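Local structure of penicillin binding protein 2X (Streptococcus thermophilus, 5U47) at residues V502-G507 with V530-P535. The protein probably acts as a transpeptidase that cross-links adjacent glycan strands of peptidoglycan during septal wall synthesis, and is probably a target of beta-lactam antibiotics. The protein carries 1 engineered substitution. Sequence-based numbering, arbitrary orientation.
Sequences VTVKSG and VVAMVP. Engineered in segment 502-507: Thr503 (natural residue Ala).
Val504 and Ala532 face each other as a non-hydrogen-bonded pair of two antiparallel strands, an edge strand and its neighbour in the five-stranded sheet of the penicillin-binding transpeptidase fold. Here the CA atoms lie only 4.4 Å apart, and a single methyl suffices at this close approach, Ala532 CB lying 3.9 Å from Val504 CG1. On the same face, Ala532 and Val530 also pack on Val562 of helix 558-572, for which short or branched apolar residues are apt. The other face carries Thr503 beside Met533, whose side chains cross obliquely. Thr503, an engineered residue, has CG2 anti to its backbone N (OG1 at chi1 -84°), and this methyl touches Met533 CB at 4.0 Å and lies near SD. The long, extended Met533 side chain packs on Phe423 and Ile426 of helix 416-427, while Thr503 OG1 is hydrogen-bonded to Ser536 OG and Arg470 O. Between the strands, Thr503 pairs with Met533 and Lys505 with Val531 through two reciprocal N-H...O bonds each; Met533 N to Thr503 O is the shortest, 2.8 Å. Beyond them lies the polar edge, where Lys505 belongs to a probable K(T/S)G-type motif of the active site. Its aliphatic stem rests CB against Val531 CG1, but a bend at chi2 (65°) turns CD, and a second at chi4 (81°) sets NZ, which is hydrogen-bonded to Ser354 OG and, at 2.8 Å, to Ser506 O.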
loop_
_atom_site.group_PDB
_atom_site.type_symbol
_atom_site.label_atom_id
_atom_site.label_comp_id
_atom_site.label_asym_id
_atom_site.label_seq_id
_atom_site.Cartn_x
_atom_site.Cartn_y
_atom_site.Cartn_z
ATOM N N VAL A 502 16.749 -12.715 16.703
ATOM C CA VAL A 502 16.006 -11.674 16.022
ATOM C C VAL A 502 16.938 -10.516 15.697
ATOM O O VAL A 502 17.658 -10.011 16.553
ATOM C CB VAL A 502 14.834 -11.152 16.872
ATOM C CG1 VAL A 502 13.908 -10.305 16.018
ATOM C CG2 VAL A 502 14.036 -12.309 17.491
ATOM N N THR A 503 16.903 -10.122 14.445
ATOM C CA THR A 503 17.701 -9.024 13.903
ATOM C C THR A 503 16.887 -7.746 14.106
ATOM O O THR A 503 15.804 -7.586 13.518
ATOM C CB THR A 503 17.990 -9.339 12.416
ATOM O OG1 THR A 503 19.135 -10.200 12.363
ATOM C CG2 THR A 503 18.236 -8.097 11.559
ATOM N N VAL A 504 17.378 -6.840 14.951
ATOM C CA VAL A 504 16.627 -5.633 15.232
ATOM C C VAL A 504 17.469 -4.364 15.217
ATOM O O VAL A 504 18.683 -4.411 15.402
ATOM C CB VAL A 504 15.960 -5.750 16.610
ATOM C CG1 VAL A 504 15.031 -6.961 16.652
ATOM C CG2 VAL A 504 17.022 -5.884 17.708
ATOM N N LYS A 505 16.805 -3.234 14.985
ATOM C CA LYS A 505 17.427 -1.913 15.113
ATOM C C LYS A 505 16.346 -0.931 15.479
ATOM O O LYS A 505 15.310 -0.849 14.817
ATOM C CB LYS A 505 18.140 -1.450 13.846
ATOM C CG LYS A 505 18.883 -0.106 14.022
ATOM C CD LYS A 505 20.038 -0.194 15.031
ATOM C CE LYS A 505 20.690 1.152 15.287
ATOM N NZ LYS A 505 19.929 1.981 16.264
ATOM N N SER A 506 16.598 -0.171 16.524
ATOM C CA SER A 506 15.676 0.817 16.996
ATOM C C SER A 506 16.053 2.128 16.409
ATOM O O SER A 506 17.181 2.336 15.938
ATOM C CB SER A 506 15.803 0.969 18.526
ATOM O OG SER A 506 17.141 1.324 18.875
ATOM N N GLY A 507 15.130 3.056 16.526
ATOM C CA GLY A 507 15.389 4.384 16.105
ATOM C C GLY A 507 14.637 5.437 16.886
ATOM O O GLY A 507 13.543 5.211 17.431
ATOM N N VAL A 530 11.224 0.906 15.087
ATOM C CA VAL A 530 12.010 -0.310 15.146
ATOM C C VAL A 530 11.790 -1.144 13.889
ATOM O O VAL A 530 10.677 -1.156 13.317
ATOM C CB VAL A 530 11.662 -1.154 16.409
ATOM C CG1 VAL A 530 10.240 -1.705 16.367
ATOM C CG2 VAL A 530 12.639 -2.294 16.589
ATOM N N VAL A 531 12.859 -1.790 13.432
ATOM C CA VAL A 531 12.760 -2.768 12.362
ATOM C C VAL A 531 13.213 -4.079 12.973
ATOM O O VAL A 531 14.154 -4.083 13.788
ATOM C CB VAL A 531 13.600 -2.435 11.129
ATOM C CG1 VAL A 531 15.093 -2.307 11.457
ATOM C CG2 VAL A 531 13.356 -3.479 10.048
ATOM N N ALA A 532 12.518 -5.164 12.633
ATOM C CA ALA A 532 12.824 -6.494 13.137
ATOM C C ALA A 532 12.697 -7.507 11.999
ATOM O O ALA A 532 11.805 -7.387 11.141
ATOM C CB ALA A 532 11.882 -6.848 14.274
ATOM N N MET A 533 13.616 -8.470 11.983
ATOM C CA MET A 533 13.668 -9.519 10.985
ATOM C C MET A 533 13.887 -10.847 11.690
ATOM O O MET A 533 14.758 -10.977 12.541
ATOM C CB MET A 533 14.796 -9.266 9.970
ATOM C CG MET A 533 14.686 -7.920 9.270
ATOM S SD MET A 533 16.061 -7.627 8.172
ATOM C CE MET A 533 15.875 -5.910 7.704
ATOM N N VAL A 534 13.079 -11.833 11.337
ATOM C CA VAL A 534 13.145 -13.114 11.985
ATOM C C VAL A 534 12.888 -14.217 10.964
ATOM O O VAL A 534 12.110 -14.002 10.017
ATOM C CB VAL A 534 12.104 -13.169 13.138
ATOM C CG1 VAL A 534 10.683 -13.138 12.601
ATOM C CG2 VAL A 534 12.303 -14.390 14.018
ATOM N N PRO A 535 13.618 -15.333 11.035
ATOM C CA PRO A 535 14.761 -15.546 11.928
ATOM C C PRO A 535 15.916 -14.714 11.381
ATOM O O PRO A 535 15.880 -14.305 10.227
ATOM C CB PRO A 535 15.062 -17.041 11.808
ATOM C CG PRO A 535 13.992 -17.625 10.967
ATOM C CD PRO A 535 13.281 -16.526 10.251
#